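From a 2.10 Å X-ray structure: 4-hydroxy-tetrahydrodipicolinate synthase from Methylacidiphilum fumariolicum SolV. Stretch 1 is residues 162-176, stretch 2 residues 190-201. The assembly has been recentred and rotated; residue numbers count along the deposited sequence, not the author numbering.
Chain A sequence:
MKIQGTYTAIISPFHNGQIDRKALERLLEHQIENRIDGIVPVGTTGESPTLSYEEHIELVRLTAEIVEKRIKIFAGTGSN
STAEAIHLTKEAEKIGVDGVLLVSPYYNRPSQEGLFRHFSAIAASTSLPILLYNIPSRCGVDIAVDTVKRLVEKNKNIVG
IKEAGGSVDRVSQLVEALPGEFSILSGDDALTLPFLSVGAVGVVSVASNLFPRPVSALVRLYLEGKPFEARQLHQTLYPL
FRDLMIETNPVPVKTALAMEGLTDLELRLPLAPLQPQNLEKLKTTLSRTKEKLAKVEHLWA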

ATOM      1  N   LYS A 162      -7.038  22.057  -2.858  1.00 14.16           N
ATOM      2  CA  LYS A 162      -5.625  21.737  -2.738  1.00 15.84           C
ATOM      3  C   LYS A 162      -5.529  20.221  -2.788  1.00 17.94           C
ATOM      4  O   LYS A 162      -5.876  19.526  -1.830  1.00 17.70           O
ATOM      5  CB  LYS A 162      -5.046  22.289  -1.443  1.00 18.22           C
ATOM      6  CG  LYS A 162      -3.554  22.038  -1.279  1.00 17.74           C
ATOM      7  CD  LYS A 162      -3.122  22.364   0.153  1.00 20.46           C
ATOM      8  CE  LYS A 162      -1.641  22.073   0.368  1.00 20.12           C
ATOM      9  NZ  LYS A 162      -1.183  22.488   1.725  1.00 24.80           N
ATOM     10  N   GLU A 163      -5.085  19.700  -3.915  1.00 21.29           N
ATOM     11  CA  GLU A 163      -5.007  18.262  -4.116  1.00 20.25           C
ATOM     12  C   GLU A 163      -3.621  17.791  -3.681  1.00 20.34           C
ATOM     13  O   GLU A 163      -2.606  18.120  -4.307  1.00 19.66           O
ATOM     14  CB  GLU A 163      -5.316  17.895  -5.565  1.00 18.80           C
ATOM     15  CG  GLU A 163      -5.200  16.411  -5.855  1.00 22.13           C
ATOM     16  CD  GLU A 163      -5.993  15.555  -4.877  1.00 21.85           C
ATOM     17  OE1 GLU A 163      -7.123  15.909  -4.524  1.00 21.95           O
ATOM     18  OE2 GLU A 163      -5.467  14.520  -4.445  1.00 25.03           O
ATOM     19  N   ALA A 164      -3.567  17.094  -2.549  1.00 20.00           N
ATOM     20  CA  ALA A 164      -2.312  16.576  -2.032  1.00 17.26           C
ATOM     21  C   ALA A 164      -2.397  15.060  -1.860  1.00 19.96           C
ATOM     22  O   ALA A 164      -1.840  14.491  -0.920  1.00 21.13           O
ATOM     23  CB  ALA A 164      -1.928  17.291  -0.739  1.00 19.51           C
ATOM     24  N   GLY A 165      -3.130  14.397  -2.750  1.00 23.34           N
ATOM     25  CA  GLY A 165      -3.154  12.946  -2.729  1.00 20.82           C
ATOM     26  C   GLY A 165      -1.948  12.243  -3.341  1.00 25.37           C
ATOM     27  O   GLY A 165      -1.930  11.012  -3.391  1.00 22.33           O
ATOM     28  N   GLY A 166      -0.953  12.979  -3.836  1.00 26.39           N
ATOM     29  CA  GLY A 166       0.214  12.363  -4.449  1.00 23.83           C
ATOM     30  C   GLY A 166      -0.027  11.656  -5.768  1.00 26.09           C
ATOM     31  O   GLY A 166       0.806  10.857  -6.197  1.00 27.27           O
ATOM     32  N   SER A 167      -1.127  11.948  -6.450  1.00 24.35           N
ATOM     33  CA  SER A 167      -1.514  11.240  -7.661  1.00 25.27           C
ATOM     34  C   SER A 167      -1.903  12.263  -8.716  1.00 23.67           C
ATOM     35  O   SER A 167      -2.893  12.987  -8.537  1.00 21.50           O
ATOM     36  CB  SER A 167      -2.673  10.269  -7.377  1.00 23.89           C
ATOM     37  OG  SER A 167      -3.411   9.963  -8.552  1.00 27.21           O
ATOM     38  N   VAL A 168      -1.129  12.322  -9.809  1.00 25.28           N
ATOM     39  CA  VAL A 168      -1.441  13.230 -10.918  1.00 19.50           C
ATOM     40  C   VAL A 168      -2.705  12.776 -11.613  1.00 19.11           C
ATOM     41  O   VAL A 168      -3.453  13.589 -12.165  1.00 23.24           O
ATOM     42  CB  VAL A 168      -0.283  13.284 -11.937  1.00 20.91           C
ATOM     43  CG1 VAL A 168      -0.488  14.428 -12.942  1.00 22.50           C
ATOM     44  CG2 VAL A 168       1.026  13.407 -11.236  1.00 26.99           C
ATOM     45  N   ASP A 169      -2.952  11.468 -11.614  1.00 21.18           N
ATOM     46  CA  ASP A 169      -4.163  10.921 -12.209  1.00 26.07           C
ATOM     47  C   ASP A 169      -5.427  11.481 -11.549  1.00 25.26           C
ATOM     48  O   ASP A 169      -6.468  11.634 -12.200  1.00 23.08           O
ATOM     49  CB  ASP A 169      -4.103   9.405 -12.108  1.00 28.57           C
ATOM     50  CG  ASP A 169      -4.730   8.743 -13.274  1.00 31.99           C
ATOM     51  OD1 ASP A 169      -4.168   8.881 -14.379  1.00 38.78           O
ATOM     52  OD2 ASP A 169      -5.780   8.102 -13.092  1.00 42.74           O
ATOM     53  N   ARG A 170      -5.364  11.757 -10.252  1.00 20.73           N
ATOM     54  CA  ARG A 170      -6.475  12.421  -9.589  1.00 20.67           C
ATOM     55  C   ARG A 170      -6.802  13.753 -10.251  1.00 20.54           C
ATOM     56  O   ARG A 170      -7.979  14.120 -10.380  1.00 21.51           O
ATOM     57  CB  ARG A 170      -6.125  12.620  -8.116  1.00 25.10           C
ATOM     58  CG  ARG A 170      -7.199  13.304  -7.322  1.00 30.94           C
ATOM     59  CD  ARG A 170      -8.462  12.520  -7.461  1.00 31.03           C
ATOM     60  NE  ARG A 170      -8.368  11.150  -6.970  1.00 38.03           N
ATOM     61  CZ  ARG A 170      -8.779  10.784  -5.758  1.00 39.89           C
ATOM     62  NH1 ARG A 170      -9.289  11.713  -4.937  1.00 26.02           N
ATOM     63  NH2 ARG A 170      -8.689   9.505  -5.374  1.00 31.32           N
ATOM     64  N   VAL A 171      -5.782  14.491 -10.700  1.00 17.56           N
ATOM     65  CA  VAL A 171      -6.044  15.771 -11.351  1.00 18.86           C
ATOM     66  C   VAL A 171      -6.814  15.557 -12.655  1.00 19.13           C
ATOM     67  O   VAL A 171      -7.820  16.230 -12.921  1.00 20.99           O
ATOM     68  CB  VAL A 171      -4.733  16.551 -11.560  1.00 20.44           C
ATOM     69  CG1 VAL A 171      -4.993  17.828 -12.315  1.00 19.55           C
ATOM     70  CG2 VAL A 171      -4.087  16.885 -10.204  1.00 15.73           C
ATOM     71  N   SER A 172      -6.391  14.585 -13.460  1.00 17.43           N
ATOM     72  CA  SER A 172      -7.122  14.291 -14.694  1.00 22.53           C
ATOM     73  C   SER A 172      -8.572  13.916 -14.417  1.00 21.04           C
ATOM     74  O   SER A 172      -9.470  14.309 -15.171  1.00 22.71           O
ATOM     75  CB  SER A 172      -6.441  13.161 -15.478  1.00 16.64           C
ATOM     76  OG  SER A 172      -5.198  13.579 -15.995  1.00 22.29           O
ATOM     77  N   GLN A 173      -8.822  13.130 -13.357  1.00 23.04           N
ATOM     78  CA  GLN A 173     -10.202  12.784 -13.006  1.00 20.28           C
ATOM     79  C   GLN A 173     -10.983  14.017 -12.553  1.00 20.96           C
ATOM     80  O   GLN A 173     -12.156  14.193 -12.919  1.00 22.43           O
ATOM     81  CB  GLN A 173     -10.223  11.697 -11.920  1.00 23.62           C
ATOM     82  CG  GLN A 173      -9.926  10.268 -12.452  1.00 31.73           C
ATOM     83  CD  GLN A 173      -9.408   9.285 -11.386  1.00 34.39           C
ATOM     84  OE1 GLN A 173      -8.942   9.687 -10.325  1.00 38.22           O
ATOM     85  NE2 GLN A 173      -9.467   7.989 -11.695  1.00 41.15           N
ATOM     86  N   LEU A 174     -10.354  14.877 -11.755  1.00 18.22           N
ATOM     87  CA  LEU A 174     -11.036  16.080 -11.287  1.00 15.63           C
ATOM     88  C   LEU A 174     -11.399  16.998 -12.454  1.00 22.50           C
ATOM     89  O   LEU A 174     -12.514  17.542 -12.501  1.00 18.70           O
ATOM     90  CB  LEU A 174     -10.167  16.792 -10.251  1.00 15.25           C
ATOM     91  CG  LEU A 174     -10.091  16.054  -8.918  1.00 18.38           C
ATOM     92  CD1 LEU A 174      -8.998  16.618  -8.010  1.00 12.54           C
ATOM     93  CD2 LEU A 174     -11.460  16.110  -8.241  1.00 14.13           C
ATOM     94  N   VAL A 175     -10.474  17.190 -13.412  1.00 23.53           N
ATOM     95  CA  VAL A 175     -10.796  18.028 -14.569  1.00 20.24           C
ATOM     96  C   VAL A 175     -11.901  17.378 -15.416  1.00 26.27           C
ATOM     97  O   VAL A 175     -12.815  18.069 -15.883  1.00 26.91           O
ATOM     98  CB  VAL A 175      -9.531  18.375 -15.380  1.00 23.91           C
ATOM     99  CG1 VAL A 175      -8.569  19.185 -14.533  1.00 21.27           C
ATOM    100  CG2 VAL A 175      -8.828  17.163 -15.817  1.00 32.19           C
ATOM    101  N   GLU A 176     -11.891  16.044 -15.567  1.00 22.50           N
ATOM    102  CA  GLU A 176     -13.026  15.391 -16.230  1.00 26.62           C
ATOM    103  C   GLU A 176     -14.342  15.742 -15.550  1.00 27.86           C
ATOM    104  O   GLU A 176     -15.344  15.997 -16.220  1.00 27.15           O
ATOM    105  CB  GLU A 176     -12.917  13.863 -16.172  1.00 24.89           C
ATOM    106  CG  GLU A 176     -12.537  13.112 -17.420  1.00 36.17           C
ATOM    107  CD  GLU A 176     -13.356  13.463 -18.650  1.00 32.46           C
ATOM    108  OE1 GLU A 176     -14.561  13.136 -18.757  1.00 41.03           O
ATOM    109  OE2 GLU A 176     -12.742  14.041 -19.556  1.00 32.86           O
ATOM    110  N   ALA A 190       6.794  19.103  -5.429  1.00 20.81           N
ATOM    111  CA  ALA A 190       7.460  18.247  -6.403  1.00 18.67           C
ATOM    112  C   ALA A 190       6.533  17.828  -7.531  1.00 14.90           C
ATOM    113  O   ALA A 190       7.013  17.496  -8.607  1.00 14.00           O
ATOM    114  CB  ALA A 190       8.022  17.000  -5.705  1.00 22.87           C
ATOM    115  N   LEU A 191       5.217  17.871  -7.326  1.00 20.46           N
ATOM    116  CA  LEU A 191       4.262  17.461  -8.345  1.00 16.96           C
ATOM    117  C   LEU A 191       3.575  18.640  -9.022  1.00 16.66           C
ATOM    118  O   LEU A 191       2.716  18.417  -9.879  1.00 16.18           O
ATOM    119  CB  LEU A 191       3.206  16.535  -7.722  1.00 22.31           C
ATOM    120  CG  LEU A 191       3.724  15.216  -7.145  1.00 23.35           C
ATOM    121  CD1 LEU A 191       2.590  14.430  -6.501  1.00 24.46           C
ATOM    122  CD2 LEU A 191       4.334  14.407  -8.237  1.00 17.88           C
ATOM    123  N   THR A 192       3.926  19.886  -8.650  1.00 13.95           N
ATOM    124  CA  THR A 192       3.260  21.057  -9.213  1.00 13.79           C
ATOM    125  C   THR A 192       3.329  21.044 -10.736  1.00 19.09           C
ATOM    126  O   THR A 192       2.296  21.145 -11.411  1.00 15.37           O
ATOM    127  CB  THR A 192       3.876  22.345  -8.664  1.00 12.70           C
ATOM    128  OG1 THR A 192       3.542  22.481  -7.295  1.00 15.84           O
ATOM    129  CG2 THR A 192       3.402  23.583  -9.415  1.00 15.27           C
ATOM    130  N   LEU A 193       4.535  20.878 -11.300  1.00 16.93           N
ATOM    131  CA  LEU A 193       4.642  20.935 -12.757  1.00 18.61           C
ATOM    132  C   LEU A 193       3.831  19.853 -13.460  1.00 17.87           C
ATOM    133  O   LEU A 193       3.115  20.181 -14.420  1.00 16.90           O
ATOM    134  CB  LEU A 193       6.111  20.889 -13.191  1.00 13.63           C
ATOM    135  CG  LEU A 193       6.267  20.824 -14.714  1.00 14.10           C
ATOM    136  CD1 LEU A 193       5.808  22.123 -15.342  1.00 12.26           C
ATOM    137  CD2 LEU A 193       7.721  20.557 -15.082  1.00 18.17           C
ATOM    138  N   PRO A 194       3.913  18.568 -13.085  1.00 15.69           N
ATOM    139  CA  PRO A 194       3.040  17.587 -13.749  1.00 16.26           C
ATOM    140  C   PRO A 194       1.557  17.838 -13.473  1.00 18.25           C
ATOM    141  O   PRO A 194       0.719  17.527 -14.335  1.00 18.76           O
ATOM    142  CB  PRO A 194       3.553  16.222 -13.230  1.00 15.12           C
ATOM    143  CG  PRO A 194       4.429  16.514 -12.043  1.00 17.38           C
ATOM    144  CD  PRO A 194       4.875  17.948 -12.148  1.00 16.83           C
ATOM    145  N   PHE A 195       1.211  18.404 -12.312  1.00 16.97           N
ATOM    146  CA  PHE A 195      -0.183  18.749 -12.039  1.00 19.41           C
ATOM    147  C   PHE A 195      -0.678  19.797 -13.029  1.00 17.08           C
ATOM    148  O   PHE A 195      -1.768  19.665 -13.586  1.00 16.89           O
ATOM    149  CB  PHE A 195      -0.351  19.235 -10.596  1.00 12.57           C
ATOM    150  CG  PHE A 195      -0.623  18.114  -9.575  1.00 17.69           C
ATOM    151  CD1 PHE A 195      -0.153  16.841  -9.762  1.00 18.55           C
ATOM    152  CD2 PHE A 195      -1.375  18.362  -8.441  1.00 19.51           C
ATOM    153  CE1 PHE A 195      -0.399  15.842  -8.828  1.00 23.77           C
ATOM    154  CE2 PHE A 195      -1.628  17.357  -7.496  1.00 20.03           C
ATOM    155  CZ  PHE A 195      -1.150  16.105  -7.698  1.00 19.55           C
ATOM    156  N   LEU A 196       0.124  20.850 -13.254  1.00 15.93           N
ATOM    157  CA  LEU A 196      -0.171  21.887 -14.248  1.00 16.13           C
ATOM    158  C   LEU A 196      -0.409  21.315 -15.652  1.00 20.49           C
ATOM    159  O   LEU A 196      -1.298  21.770 -16.381  1.00 15.02           O
ATOM    160  CB  LEU A 196       1.014  22.864 -14.304  1.00 22.27           C
ATOM    161  CG  LEU A 196       1.049  24.115 -13.422  1.00 24.19           C
ATOM    162  CD1 LEU A 196       0.488  23.851 -12.031  1.00 20.86           C
ATOM    163  CD2 LEU A 196       2.475  24.604 -13.340  1.00 18.59           C
ATOM    164  N   SER A 197       0.407  20.337 -16.062  1.00 21.01           N
ATOM    165  CA  SER A 197       0.323  19.823 -17.428  1.00 17.14           C
ATOM    166  C   SER A 197      -1.026  19.164 -17.718  1.00 17.89           C
ATOM    167  O   SER A 197      -1.442  19.079 -18.881  1.00 16.88           O
ATOM    168  CB  SER A 197       1.443  18.814 -17.677  1.00 21.06           C
ATOM    169  OG  SER A 197       1.107  17.573 -17.077  1.00 16.38           O
ATOM    170  N   VAL A 198      -1.714  18.666 -16.699  1.00 13.91           N
ATOM    171  CA  VAL A 198      -3.021  18.064 -16.935  1.00 17.09           C
ATOM    172  C   VAL A 198      -4.163  18.909 -16.372  1.00 16.00           C
ATOM    173  O   VAL A 198      -5.284  18.424 -16.279  1.00 20.76           O
ATOM    174  CB  VAL A 198      -3.070  16.629 -16.391  1.00 18.43           C
ATOM    175  CG1 VAL A 198      -2.084  15.776 -17.147  1.00 16.40           C
ATOM    176  CG2 VAL A 198      -2.720  16.604 -14.914  1.00 16.23           C
ATOM    177  N   GLY A 199      -3.909  20.164 -15.984  1.00 20.30           N
ATOM    178  CA  GLY A 199      -5.015  21.088 -15.737  1.00 20.12           C
ATOM    179  C   GLY A 199      -5.093  21.851 -14.421  1.00 21.62           C
ATOM    180  O   GLY A 199      -5.952  22.732 -14.267  1.00 19.85           O
ATOM    181  N   ALA A 200      -4.172  21.584 -13.497  1.00 22.31           N
ATOM    182  CA  ALA A 200      -4.063  22.416 -12.311  1.00 14.55           C
ATOM    183  C   ALA A 200      -3.644  23.826 -12.717  1.00 19.37           C
ATOM    184  O   ALA A 200      -3.052  24.039 -13.782  1.00 16.11           O
ATOM    185  CB  ALA A 200      -3.067  21.802 -11.327  1.00 15.15           C
ATOM    186  N   VAL A 201      -3.934  24.792 -11.840  1.00 14.39           N
ATOM    187  CA  VAL A 201      -3.734  26.199 -12.155  1.00 15.29           C
ATOM    188  C   VAL A 201      -2.915  26.900 -11.080  1.00 14.51           C
ATOM    189  O   VAL A 201      -2.859  28.128 -11.045  1.00 19.62           O
ATOM    190  CB  VAL A 201      -5.086  26.917 -12.393  1.00 22.09           C
ATOM    191  CG1 VAL A 201      -5.768  26.381 -13.696  1.00 12.96           C
ATOM    192  CG2 VAL A 201      -6.030  26.790 -11.166  1.00 21.27           C
TER

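Stretch 1 leaves a strand at K162 and E163, passes through a loop, and enters a helix that runs on to E176 and beyond. Stretch 2 carries a shorter helix that begins at T192. The two helices run in nearly the same direction, with 28° between their axes and a closest approach of 9.1 Å. Across the contact, V168 lies beside F195, S172 beside V198, and V175 beside G199, with CA atoms 5.8, 6.0 and 6.6 Å apart in turn.

Each helix holds its own backbone bonds, such as V175 N to V171 O at 2.9 Å and F195 N to L191 O at 2.9 Å. S167 caps the start of the first helix. Its OG accepts from R170 N at 3.2 Å. In stretch 2, S197 OG donates to P194 O at 2.8 Å, and A200 N bonds back to F195 O at 3.1 Å.

No hydrogen bond crosses between the stretches. The contact is apolar packing and buries 511 Å² in total.

F195 is the largest contributor. Its CB points sideways, but the ring comes nearer to stretch 1. V171 CG2 sits over one face, 3.6 Å from the centroid of the F195 ring and 11° off the normal, a CH-pi contact. The carbonyl of E163 meets the ring edge, with E163 O 3.4 Å from F195 CE2. Such an edge carries slightly positive hydrogens, which suit a carbonyl oxygen. V168 also packs on this ring, its CG2 lying 3.7 Å from F195 CE1.

V198 is the second centre of packing. Its CG2 lies 3.7 Å from V168 CG1 and 3.7 Å from V171 CG1, so it touches two valines one helical turn apart. S172 OG approaches V198 CB at 3.7 Å. This is a packing contact; the hydroxyl is hydrogen-bonded elsewhere in the structure.

At the loop end, L191 CD1 reaches G166 CA at 3.8 Å. The positive phi of G166 favours glycine. Nearby, E163 OE2 accepts from G165 N at 2.9 Å, which ties the strand end to the loop.

At the other end, V175 CG1 lies 4.2 Å from G199 CA. A CB on G199 would fall 2.8 Å from V175 CG1, a clash. It would also jam against the carbonyl oxygen of V198. Both the neighbour and the backbone angles therefore fit glycine here.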